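PDB 1TC5: putative D-tyrosyl-tRNA(Tyr) deacylase 2 from Leishmania major, which probably hydrolyses D-tyrosyl-tRNA(Tyr) to D-tyrosine and free tRNA, which may protect the cell against harmful D-tyrosine. Local coordinates for residues 124-129 with 172-177. Numbering follows the deposited sequence.
Sequences ALYDRF and GTFGNR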
loop_
_atom_site.group_PDB
_atom_site.type_symbol
_atom_site.label_atom_id
_atom_site.label_comp_id
_atom_site.label_asym_id
_atom_site.label_seq_id
_atom_site.Cartn_x
_atom_site.Cartn_y
_atom_site.Cartn_z
ATOM N N ALA A 124 -1.691 5.621 21.806
ATOM C CA ALA A 124 -1.342 4.644 22.839
ATOM C C ALA A 124 -1.251 3.233 22.280
ATOM O O ALA A 124 -0.302 2.514 22.572
ATOM C CB ALA A 124 -2.351 4.680 23.968
ATOM N N LEU A 125 -2.238 2.853 21.477
ATOM C CA LEU A 125 -2.250 1.525 20.855
ATOM C C LEU A 125 -1.070 1.378 19.890
ATOM O O LEU A 125 -0.429 0.331 19.837
ATOM C CB LEU A 125 -3.577 1.262 20.136
ATOM C CG LEU A 125 -4.835 1.112 21.024
ATOM C CD1 LEU A 125 -6.091 1.187 20.193
ATOM C CD2 LEU A 125 -4.801 -0.202 21.769
ATOM N N TYR A 126 -0.782 2.440 19.146
ATOM C CA TYR A 126 0.286 2.421 18.138
ATOM C C TYR A 126 1.642 2.244 18.802
ATOM O O TYR A 126 2.474 1.433 18.378
ATOM C CB TYR A 126 0.325 3.727 17.348
ATOM C CG TYR A 126 1.493 3.826 16.393
ATOM C CD1 TYR A 126 1.545 3.036 15.244
ATOM C CD2 TYR A 126 2.537 4.698 16.629
ATOM C CE1 TYR A 126 2.623 3.094 14.371
ATOM C CE2 TYR A 126 3.608 4.773 15.752
ATOM C CZ TYR A 126 3.647 3.975 14.625
ATOM O OH TYR A 126 4.714 4.061 13.736
ATOM N N ASP A 127 1.856 3.043 19.826
ATOM C CA ASP A 127 3.062 2.946 20.626
ATOM C C ASP A 127 3.241 1.547 21.237
ATOM O O ASP A 127 4.336 0.984 21.224
ATOM C CB ASP A 127 3.014 4.007 21.718
ATOM C CG ASP A 127 4.309 4.127 22.459
ATOM O OD1 ASP A 127 5.283 4.600 21.843
ATOM O OD2 ASP A 127 4.442 3.776 23.651
ATOM N N ARG A 128 2.150 0.999 21.769
ATOM C CA ARG A 128 2.184 -0.305 22.430
ATOM C C ARG A 128 2.445 -1.394 21.415
ATOM O O ARG A 128 3.227 -2.304 21.654
ATOM C CB ARG A 128 0.870 -0.535 23.175
ATOM C CG ARG A 128 0.888 -1.640 24.195
ATOM C CD ARG A 128 1.597 -1.272 25.476
ATOM N NE ARG A 128 1.687 -2.406 26.401
ATOM C CZ ARG A 128 2.721 -2.661 27.205
ATOM N NH1 ARG A 128 3.799 -1.877 27.232
ATOM N NH2 ARG A 128 2.676 -3.716 28.000
ATOM N N PHE A 129 1.822 -1.264 20.256
ATOM C CA PHE A 129 1.993 -2.211 19.175
ATOM C C PHE A 129 3.427 -2.232 18.635
ATOM O O PHE A 129 3.962 -3.304 18.379
ATOM C CB PHE A 129 1.012 -1.901 18.045
ATOM C CG PHE A 129 1.158 -2.794 16.861
ATOM C CD1 PHE A 129 0.470 -4.004 16.805
ATOM C CD2 PHE A 129 1.974 -2.426 15.794
ATOM C CE1 PHE A 129 0.586 -4.837 15.701
ATOM C CE2 PHE A 129 2.089 -3.258 14.662
ATOM C CZ PHE A 129 1.407 -4.467 14.633
ATOM N N GLY A 172 7.103 4.827 12.085
ATOM C CA GLY A 172 6.813 6.226 11.879
ATOM C C GLY A 172 6.534 6.971 13.160
ATOM O O GLY A 172 6.190 6.391 14.188
ATOM N N THR A 173 6.748 8.275 13.107
ATOM C CA THR A 173 6.409 9.170 14.208
ATOM C C THR A 173 4.914 9.387 14.129
ATOM O O THR A 173 4.419 9.866 13.095
ATOM C CB THR A 173 7.190 10.485 14.014
ATOM O OG1 THR A 173 8.601 10.197 14.019
ATOM C CG2 THR A 173 6.989 11.462 15.191
ATOM N N PHE A 174 4.194 8.984 15.174
ATOM C CA PHE A 174 2.754 9.120 15.202
ATOM C C PHE A 174 2.338 10.578 15.037
ATOM O O PHE A 174 2.891 11.466 15.696
ATOM C CB PHE A 174 2.185 8.617 16.528
ATOM C CG PHE A 174 0.690 8.415 16.488
ATOM C CD1 PHE A 174 0.153 7.346 15.790
ATOM C CD2 PHE A 174 -0.169 9.319 17.094
ATOM C CE1 PHE A 174 -1.217 7.146 15.728
ATOM C CE2 PHE A 174 -1.546 9.138 17.026
ATOM C CZ PHE A 174 -2.069 8.046 16.348
ATOM N N GLY A 175 1.350 10.815 14.177
ATOM C CA GLY A 175 0.800 12.149 13.960
ATOM C C GLY A 175 1.589 12.937 12.928
ATOM O O GLY A 175 1.158 14.010 12.551
ATOM N N ASN A 176 2.744 12.427 12.477
ATOM C CA ASN A 176 3.518 13.105 11.436
ATOM C C ASN A 176 3.032 12.720 10.040
ATOM O O ASN A 176 2.284 11.766 9.858
ATOM C CB ASN A 176 5.045 12.829 11.557
ATOM C CG ASN A 176 5.747 13.768 12.533
ATOM O OD1 ASN A 176 5.106 14.394 13.376
ATOM N ND2 ASN A 176 7.079 13.856 12.432
ATOM N N ARG A 177 3.463 13.504 9.057
ATOM C CA ARG A 177 3.287 13.188 7.641
ATOM C C ARG A 177 4.295 12.102 7.276
ATOM O O ARG A 177 5.483 12.265 7.506
ATOM C CB ARG A 177 3.518 14.445 6.800
ATOM C CG ARG A 177 3.435 14.251 5.287
ATOM C CD ARG A 177 3.369 15.571 4.504
ATOM N NE ARG A 177 4.576 16.376 4.708
ATOM C CZ ARG A 177 5.789 16.102 4.208
ATOM N NH1 ARG A 177 5.995 15.056 3.412
ATOM N NH2 ARG A 177 6.806 16.898 4.485
#
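Y126, on helix 119-136, faces F174 in the loop between strands 169-171 and 180-184, with their CA atoms 7.7 Å apart. In this DTD-family fold the helix packs on the mixed sheet, and the contact ties it to the loop that leaves strand 169-171, at the edge of that sheet within this chain. The loop makes a type II beta turn from T173 to N176, closed by the hydrogen bond from N176 N to T173 O, 3.1 Å. G175, third residue of the turn, has positive phi. Y126 carries the helix side of the contact. Its CG lies anti to the backbone N (chi1 174°), which extends the ring from the helix toward the loop. The F174 ring lies obliquely beside it, with planes at 33°. The closest carbons are Y126 CD2 and F174 CD1, at 3.7 Å. F174 CB also lies alongside the Y126 ring near CD2. I96 and P98 of strand 93-98 also touch Y126, and P98 touches F174 as well. The contact is largely buried. At the far end of the tyrosine, Y126 OH donates a hydrogen bond to G172 O at 2.8 Å. The hydroxyl sits 28° out of the carbonyl plane.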